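Local atomic coordinates of GST N-terminal domain-containing protein (Pseudomonas syringae pv. tomato, PDB entry 3IC8), a protein that is of unknown function but has the two domains of a glutathione S-transferase, and so probably binds glutathione or a related thiol. Residues 53-56 against 61-64; 66-71 against 281-286; 241-246 against 295-300. All blocks are in the same frame, centred on the assembly; numbering follows the deposited sequence.

Contact 1 of 3, residues 53-56 against 61-64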
loop_
_atom_site.group_PDB
_atom_site.type_symbol
_atom_site.label_atom_id
_atom_site.label_comp_id
_atom_site.label_asym_id
_atom_site.label_seq_id
_atom_site.Cartn_x
_atom_site.Cartn_y
_atom_site.Cartn_z
ATOM N N THR A 53 24.701 -20.586 6.536
ATOM C CA THR A 53 24.581 -19.473 5.656
ATOM C C THR A 53 23.309 -18.833 6.080
ATOM O O THR A 53 22.572 -19.429 6.787
ATOM C CB THR A 53 24.487 -19.934 4.238
ATOM O OG1 THR A 53 23.471 -20.912 4.133
ATOM C CG2 THR A 53 25.754 -20.561 3.837
ATOM N N PRO A 54 23.068 -17.595 5.717
ATOM C CA PRO A 54 23.840 -16.870 4.730
ATOM C C PRO A 54 25.215 -16.409 5.145
ATOM O O PRO A 54 25.473 -16.202 6.292
ATOM C CB PRO A 54 22.957 -15.684 4.445
ATOM C CG PRO A 54 21.676 -16.093 4.807
ATOM C CD PRO A 54 21.818 -16.907 5.988
ATOM N N VAL A 55 26.080 -16.253 4.164
ATOM C CA VAL A 55 27.449 -15.868 4.368
ATOM C C VAL A 55 27.804 -14.692 3.490
ATOM O O VAL A 55 27.387 -14.608 2.378
ATOM C CB VAL A 55 28.365 -17.040 4.113
ATOM C CG1 VAL A 55 29.724 -16.600 3.781
ATOM C CG2 VAL A 55 28.407 -17.902 5.297
ATOM N N LEU A 56 28.578 -13.772 4.022
ATOM C CA LEU A 56 28.934 -12.570 3.299
ATOM C C LEU A 56 30.369 -12.552 2.780
ATOM O O LEU A 56 31.301 -12.690 3.516
ATOM C CB LEU A 56 28.701 -11.374 4.184
ATOM C CG LEU A 56 28.392 -10.002 3.621
ATOM C CD1 LEU A 56 29.208 -8.981 4.278
ATOM C CD2 LEU A 56 28.554 -9.926 2.170
ATOM N N ASP A 61 37.667 -11.694 1.886
ATOM C CA ASP A 61 37.187 -11.673 3.249
ATOM C C ASP A 61 35.823 -12.317 3.321
ATOM O O ASP A 61 34.925 -11.963 2.605
ATOM C CB ASP A 61 37.111 -10.257 3.790
ATOM C CG ASP A 61 38.453 -9.657 4.038
ATOM O OD1 ASP A 61 39.091 -10.001 5.017
ATOM O OD2 ASP A 61 38.862 -8.818 3.258
ATOM N N ILE A 62 35.703 -13.289 4.198
ATOM C CA ILE A 62 34.507 -14.048 4.350
ATOM C C ILE A 62 33.947 -13.801 5.721
ATOM O O ILE A 62 34.640 -13.915 6.685
ATOM C CB ILE A 62 34.800 -15.519 4.127
ATOM C CG1 ILE A 62 34.902 -15.782 2.642
ATOM C CG2 ILE A 62 33.696 -16.363 4.612
ATOM C CD1 ILE A 62 36.245 -15.782 2.132
ATOM N N TYR A 63 32.679 -13.444 5.792
ATOM C CA TYR A 63 32.044 -13.132 7.051
ATOM C C TYR A 63 30.952 -14.115 7.385
ATOM O O TYR A 63 30.044 -14.300 6.640
ATOM C CB TYR A 63 31.477 -11.728 7.005
ATOM C CG TYR A 63 32.505 -10.669 6.801
ATOM C CD1 TYR A 63 32.988 -9.953 7.849
ATOM C CD2 TYR A 63 33.000 -10.399 5.562
ATOM C CE1 TYR A 63 33.902 -9.014 7.669
ATOM C CE2 TYR A 63 33.909 -9.471 5.387
ATOM C CZ TYR A 63 34.363 -8.773 6.441
ATOM O OH TYR A 63 35.297 -7.814 6.261
ATOM N N CYS A 64 31.077 -14.725 8.547
ATOM C CA CYS A 64 30.234 -15.798 9.011
ATOM C C CYS A 64 29.363 -15.317 10.117
ATOM O O CYS A 64 29.808 -14.648 10.984
ATOM C CB CYS A 64 31.086 -16.918 9.573
ATOM S SG CYS A 64 32.165 -17.699 8.450
#
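V55, just after the cis-proline P54, meets the neighbouring strand through its CG1 branch, which reaches 3.7 Å from Y63 O and 4.1 Å from I62 CG2. That branch is carried forward because CG1 stands anti to the backbone N (chi1 157°), beside the carbonyl carbon. On its other side V55 already pairs with H7 through its backbone. These are features of the thioredoxin-like N-terminal domain of glutathione transferases, in which a cis-proline leads into an antiparallel hairpin; here the hairpin is made of strands 55-58 and 61-63.

L56 is the hydrogen-bonded partner of Y63. L56 N donates to Y63 O at 3.0 Å (N-H...O 167°), and Y63 N returns the bond to L56 O at 2.8 Å, both donors lying in the acceptor's carbonyl plane. L56 O also takes a CA-H contact from I62 CA at 3.6 Å. A third neighbour of that oxygen is the tyrosine ring: with CG set beside its own backbone N, Y63 brings CD2 to 3.5 Å from L56 O, which sits at the ring's edge and in its plane. On the same side of the sheet the CB atoms of L56 and Y63 are 4.0 Å apart, and the rest of the leucine runs onto M69 and R72 of helix 66-76. The tyrosine ring stacks on H299, and its OH is hydrogen-bonded to R72 NE. I62 faces the other way, onto L46 and T47 of helix 41-47.

Contact 2 of 3, residues 66-71 against 281-286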
loop_
_atom_site.group_PDB
_atom_site.type_symbol
_atom_site.label_atom_id
_atom_site.label_comp_id
_atom_site.label_asym_id
_atom_site.label_seq_id
_atom_site.Cartn_x
_atom_site.Cartn_y
_atom_site.Cartn_z
ATOM N N THR A 66 25.208 -13.982 10.760
ATOM C CA THR A 66 24.497 -12.782 10.391
ATOM C C THR A 66 24.718 -11.652 11.347
ATOM O O THR A 66 24.651 -10.526 10.980
ATOM C CB THR A 66 23.015 -13.000 10.128
ATOM O OG1 THR A 66 22.336 -13.272 11.344
ATOM C CG2 THR A 66 22.854 -14.122 9.220
ATOM N N ALA A 67 24.960 -11.952 12.594
ATOM C CA ALA A 67 25.158 -10.892 13.534
ATOM C C ALA A 67 26.391 -10.074 13.200
ATOM O O ALA A 67 26.403 -8.893 13.340
ATOM C CB ALA A 67 25.250 -11.450 14.890
ATOM N N LEU A 68 27.438 -10.751 12.796
ATOM C CA LEU A 68 28.650 -10.146 12.316
ATOM C C LEU A 68 28.467 -9.408 11.017
ATOM O O LEU A 68 29.083 -8.417 10.780
ATOM C CB LEU A 68 29.734 -11.191 12.170
ATOM C CG LEU A 68 31.125 -10.651 11.973
ATOM C CD1 LEU A 68 31.623 -10.087 13.228
ATOM C CD2 LEU A 68 32.021 -11.692 11.491
HETATM N N MSE A 69 27.618 -9.947 10.174
HETATM C CA MSE A 69 27.371 -9.419 8.868
HETATM C C MSE A 69 26.815 -8.026 8.984
HETATM O O MSE A 69 27.129 -7.170 8.203
HETATM C CB MSE A 69 26.399 -10.320 8.141
HETATM C CG MSE A 69 26.130 -9.958 6.732
HETATM SE SE MSE A 69 24.724 -10.968 5.885
HETATM C CE MSE A 69 23.462 -9.610 5.629
ATOM N N ALA A 70 25.991 -7.811 9.985
ATOM C CA ALA A 70 25.412 -6.521 10.214
ATOM C C ALA A 70 26.449 -5.487 10.518
ATOM O O ALA A 70 26.377 -4.403 10.035
ATOM C CB ALA A 70 24.448 -6.593 11.331
ATOM N N ARG A 71 27.409 -5.824 11.340
ATOM C CA ARG A 71 28.486 -4.918 11.618
ATOM C C ARG A 71 29.402 -4.582 10.459
ATOM O O ARG A 71 29.870 -3.496 10.369
ATOM C CB ARG A 71 29.248 -5.369 12.841
ATOM C CG ARG A 71 28.422 -5.174 14.041
ATOM C CD ARG A 71 28.995 -5.718 15.276
ATOM N NE ARG A 71 27.977 -5.806 16.295
ATOM C CZ ARG A 71 27.615 -4.821 17.087
ATOM N NH1 ARG A 71 28.185 -3.661 17.001
ATOM N NH2 ARG A 71 26.691 -5.008 17.972
ATOM N N ARG A 281 37.250 -7.134 20.093
ATOM C CA ARG A 281 36.045 -7.092 20.893
ATOM C C ARG A 281 34.842 -7.715 20.205
ATOM O O ARG A 281 34.070 -8.423 20.802
ATOM C CB ARG A 281 35.723 -5.648 21.203
ATOM C CG ARG A 281 36.513 -5.054 22.292
ATOM C CD ARG A 281 36.516 -3.549 22.172
ATOM N NE ARG A 281 37.490 -2.906 23.039
ATOM C CZ ARG A 281 38.803 -2.938 22.860
ATOM N NH1 ARG A 281 39.330 -3.591 21.843
ATOM N NH2 ARG A 281 39.594 -2.312 23.703
ATOM N N GLU A 282 34.709 -7.424 18.933
ATOM C CA GLU A 282 33.670 -7.955 18.123
ATOM C C GLU A 282 34.117 -9.052 17.194
ATOM O O GLU A 282 33.296 -9.680 16.581
ATOM C CB GLU A 282 33.099 -6.832 17.295
ATOM C CG GLU A 282 32.448 -5.768 18.093
ATOM C CD GLU A 282 31.103 -6.172 18.662
ATOM O OE1 GLU A 282 30.464 -7.059 18.122
ATOM O OE2 GLU A 282 30.679 -5.594 19.659
ATOM N N GLU A 283 35.409 -9.270 17.052
ATOM C CA GLU A 283 35.884 -10.076 15.949
ATOM C C GLU A 283 37.095 -10.968 16.147
ATOM O O GLU A 283 38.012 -10.632 16.828
ATOM C CB GLU A 283 36.179 -9.143 14.788
ATOM C CG GLU A 283 36.008 -9.729 13.454
ATOM C CD GLU A 283 36.248 -8.727 12.376
ATOM O OE1 GLU A 283 36.843 -7.685 12.634
ATOM O OE2 GLU A 283 35.833 -8.970 11.259
ATOM N N LEU A 284 37.085 -12.100 15.486
ATOM C CA LEU A 284 38.257 -12.905 15.307
ATOM C C LEU A 284 38.509 -13.131 13.830
ATOM O O LEU A 284 37.613 -13.457 13.106
ATOM C CB LEU A 284 38.095 -14.240 15.993
ATOM C CG LEU A 284 37.690 -14.252 17.446
ATOM C CD1 LEU A 284 36.879 -15.432 17.706
ATOM C CD2 LEU A 284 38.875 -14.286 18.259
ATOM N N ILE A 285 39.742 -12.968 13.391
ATOM C CA ILE A 285 40.081 -13.167 12.000
ATOM C C ILE A 285 41.079 -14.286 11.768
ATOM O O ILE A 285 42.099 -14.354 12.388
ATOM C CB ILE A 285 40.629 -11.916 11.400
ATOM C CG1 ILE A 285 39.773 -10.747 11.798
ATOM C CG2 ILE A 285 40.589 -11.998 9.942
ATOM C CD1 ILE A 285 39.993 -9.591 10.981
ATOM N N LEU A 286 40.794 -15.122 10.817
ATOM C CA LEU A 286 41.651 -16.217 10.646
ATOM C C LEU A 286 42.033 -16.351 9.188
ATOM O O LEU A 286 41.237 -16.128 8.313
ATOM C CB LEU A 286 40.980 -17.415 11.285
ATOM C CG LEU A 286 41.155 -18.831 10.867
ATOM C CD1 LEU A 286 40.185 -19.663 11.619
ATOM C CD2 LEU A 286 40.871 -18.854 9.418
#
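R71 NE and E282 OE1 form a salt bridge at 3.3 Å, but no N-H is aimed at the oxygen. The carboxylate lies over one face of the guanidinium, with E282 CD 3.8 Å above its plane and displaced toward the rim. The two flat groups are stacked, their planes 27° apart, while the side chains that carry them cross at about a right angle. E282 OE1 also rests 3.5 Å from R71 CD, so the oxygen sits nearer the root of the guanidinium than its outer nitrogens. The attraction is therefore one of charge, with little directional hold. R71 runs extended from CG to NE, whereas E282 bends at chi2 (-74°), which lays its carboxylate over the guanidinium face. Y83 adds a cation-pi contact to R71. R71 and E282 both touch a neighbouring molecule in the crystal, so their pose may owe something to the lattice.

One turn earlier, L68 packs its CD1 3.8 Å from the carbonyl oxygen E282 O, with E283 CG at 4.4 Å. The carboxylate of E283 is occupied with another partner, OE2 being hydrogen-bonded to H299 ND1.

D65 lies just before the helix and T66 begins it, a pair consistent with the acid-hydroxyl pair that in many glutathione transferases holds the gamma-glutamyl end of glutathione. Helix 66-76 turns M69 and A70 to helix 16-25, while L68 faces H299 of strand 296-300 and P301 just beyond it; segment 281-286 leads into strand 284-290, which is paired with strand 272-279 on one side and with strand 296-300 on the other.

Contact 3 of 3, residues 241-246 against 295-300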
loop_
_atom_site.group_PDB
_atom_site.type_symbol
_atom_site.label_atom_id
_atom_site.label_comp_id
_atom_site.label_asym_id
_atom_site.label_seq_id
_atom_site.Cartn_x
_atom_site.Cartn_y
_atom_site.Cartn_z
ATOM N N ALA A 241 41.572 -7.636 3.214
ATOM C CA ALA A 241 41.623 -6.288 3.694
ATOM C C ALA A 241 42.552 -6.169 4.865
ATOM O O ALA A 241 42.845 -7.118 5.542
ATOM C CB ALA A 241 40.282 -5.845 4.080
ATOM N N PRO A 242 43.044 -4.973 5.072
ATOM C CA PRO A 242 43.954 -4.729 6.170
ATOM C C PRO A 242 43.205 -4.972 7.446
ATOM O O PRO A 242 42.039 -4.677 7.499
ATOM C CB PRO A 242 44.278 -3.251 6.016
ATOM C CG PRO A 242 43.205 -2.701 5.242
ATOM C CD PRO A 242 42.790 -3.751 4.308
ATOM N N LEU A 243 43.881 -5.510 8.441
ATOM C CA LEU A 243 43.298 -5.817 9.715
ATOM C C LEU A 243 42.974 -4.579 10.500
ATOM O O LEU A 243 43.560 -3.562 10.317
ATOM C CB LEU A 243 44.264 -6.640 10.531
ATOM C CG LEU A 243 44.893 -7.851 9.900
ATOM C CD1 LEU A 243 45.739 -8.513 10.866
ATOM C CD2 LEU A 243 43.850 -8.772 9.465
ATOM N N PRO A 244 42.063 -4.699 11.429
ATOM C CA PRO A 244 41.668 -3.572 12.245
ATOM C C PRO A 244 42.809 -3.120 13.118
ATOM O O PRO A 244 43.659 -3.903 13.473
ATOM C CB PRO A 244 40.563 -4.158 13.091
ATOM C CG PRO A 244 40.070 -5.231 12.331
ATOM C CD PRO A 244 41.181 -5.837 11.645
ATOM N N ASP A 245 42.837 -1.849 13.460
ATOM C CA ASP A 245 43.959 -1.333 14.199
ATOM C C ASP A 245 43.723 -1.381 15.677
ATOM O O ASP A 245 44.527 -0.912 16.436
ATOM C CB ASP A 245 44.333 0.074 13.763
ATOM C CG ASP A 245 43.169 0.987 13.731
ATOM O OD1 ASP A 245 43.326 2.102 13.231
ATOM O OD2 ASP A 245 42.092 0.595 14.195
ATOM N N GLU A 246 42.620 -1.970 16.081
ATOM C CA GLU A 246 42.241 -2.031 17.471
ATOM C C GLU A 246 43.227 -2.840 18.283
ATOM O O GLU A 246 43.783 -3.793 17.801
ATOM C CB GLU A 246 40.846 -2.617 17.576
ATOM C CG GLU A 246 40.621 -3.484 18.756
ATOM C CD GLU A 246 39.203 -3.958 18.855
ATOM O OE1 GLU A 246 38.784 -4.310 19.956
ATOM O OE2 GLU A 246 38.504 -3.976 17.841
ATOM N N VAL A 295 44.622 -17.326 -0.709
ATOM C CA VAL A 295 44.681 -16.864 0.646
ATOM C C VAL A 295 43.432 -16.103 0.980
ATOM O O VAL A 295 43.004 -15.251 0.237
ATOM C CB VAL A 295 45.851 -15.965 0.864
ATOM C CG1 VAL A 295 45.808 -15.421 2.230
ATOM C CG2 VAL A 295 47.104 -16.702 0.646
ATOM N N VAL A 296 42.862 -16.425 2.124
ATOM C CA VAL A 296 41.594 -15.895 2.524
ATOM C C VAL A 296 41.552 -15.570 4.008
ATOM O O VAL A 296 42.169 -16.225 4.807
ATOM C CB VAL A 296 40.546 -16.906 2.183
ATOM C CG1 VAL A 296 39.708 -17.190 3.330
ATOM C CG2 VAL A 296 39.771 -16.476 1.024
ATOM N N HIS A 297 40.807 -14.543 4.362
ATOM C CA HIS A 297 40.602 -14.189 5.746
ATOM C C HIS A 297 39.162 -14.486 6.090
ATOM O O HIS A 297 38.282 -14.064 5.391
ATOM C CB HIS A 297 40.822 -12.707 5.954
ATOM C CG HIS A 297 42.240 -12.318 6.184
ATOM N ND1 HIS A 297 43.293 -13.168 5.983
ATOM C CD2 HIS A 297 42.774 -11.153 6.594
ATOM C CE1 HIS A 297 44.416 -12.546 6.263
ATOM N NE2 HIS A 297 44.125 -11.324 6.642
ATOM N N VAL A 298 38.939 -15.203 7.179
ATOM C CA VAL A 298 37.614 -15.558 7.633
ATOM C C VAL A 298 37.297 -14.939 8.982
ATOM O O VAL A 298 38.052 -15.044 9.901
ATOM C CB VAL A 298 37.470 -17.052 7.696
ATOM C CG1 VAL A 298 36.070 -17.448 7.973
ATOM C CG2 VAL A 298 37.891 -17.637 6.440
ATOM N N HIS A 299 36.165 -14.274 9.075
ATOM C CA HIS A 299 35.831 -13.518 10.257
ATOM C C HIS A 299 34.692 -14.103 11.056
ATOM O O HIS A 299 33.679 -14.445 10.523
ATOM C CB HIS A 299 35.496 -12.090 9.900
ATOM C CG HIS A 299 36.400 -11.481 8.896
ATOM N ND1 HIS A 299 37.034 -10.287 9.108
ATOM C CD2 HIS A 299 36.724 -11.860 7.648
ATOM C CE1 HIS A 299 37.736 -9.974 8.049
ATOM N NE2 HIS A 299 37.566 -10.912 7.148
ATOM N N PHE A 300 34.905 -14.208 12.356
ATOM C CA PHE A 300 33.954 -14.768 13.280
ATOM C C PHE A 300 33.768 -13.842 14.428
ATOM O O PHE A 300 34.671 -13.198 14.832
ATOM C CB PHE A 300 34.468 -16.051 13.869
ATOM C CG PHE A 300 34.667 -17.126 12.904
ATOM C CD1 PHE A 300 33.633 -17.882 12.491
ATOM C CD2 PHE A 300 35.909 -17.411 12.440
ATOM C CE1 PHE A 300 33.835 -18.869 11.623
ATOM C CE2 PHE A 300 36.096 -18.398 11.575
ATOM C CZ PHE A 300 35.068 -19.132 11.178
#
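H297 reaches out from strand 296-300 to L243, its CB pointing toward the loop 241-246. CB itself lies against D61 of the neighbouring strand. CG, anti to the carbonyl carbon (chi1 -85°), sets the ring beside the backbone N. On one flank of the ring, H297 ND1 turns back to its own strand and gives a weak hydrogen bond to V296 O, 3.5 Å long though fairly straight at 159°. On the other flank, H297 CD2 has L243 CD2 at 3.9 Å and, more distantly, A241 O at 4.2 Å. At the tip, H297 NE2 is 3.8 Å from L243 CD2, so a single methyl group meets both NE2 and CD2 of the imidazole. The methyl comes in obliquely, and the two side chains cross at about a right angle. This is a van der Waals touch, and a small one: the two segments bury just 87 Å² between them.

More of the hold on the loop comes from beside it. A241 N donates to D61 OD2, while the other oxygen of that carboxylate takes H299 NE2, so one aspartate ties the loop and strand 296-300 together. P244 lies on E283 and F278, and P240 flanks H297.

From A241 to P244 the backbone has the polyproline II conformation. Extended and proline-rich, the chain leaves helix 228-237 and runs past the sheet before joining it at strand 259-264, consistent with a linker between the glutathione-transferase-like part and the C-terminal beta strands.

All three contacts reach one mixed sheet. Contacts 1 and 2 have centres about 10 Å apart, as do contacts 2 and 3, while contacts 1 and 3 are about 13 Å apart. Contact 1 closes within the N-terminal domain before the others open, and helix 66-76 follows directly on its second strand. Contacts 2 and 3 alternate along the chain: 66-71, 241-246, 281-286, then 295-300. Strand 296-300 lies between 61-63, which it parallels, and 284-290, which it opposes, so the thioredoxin-like sheet continues into the C-terminal strands. H299 is where the contacts converge, meeting D61, Y63, L68, E283 and I285. The C-terminal strands thus continue the sheet of the glutathione-transferase-like part.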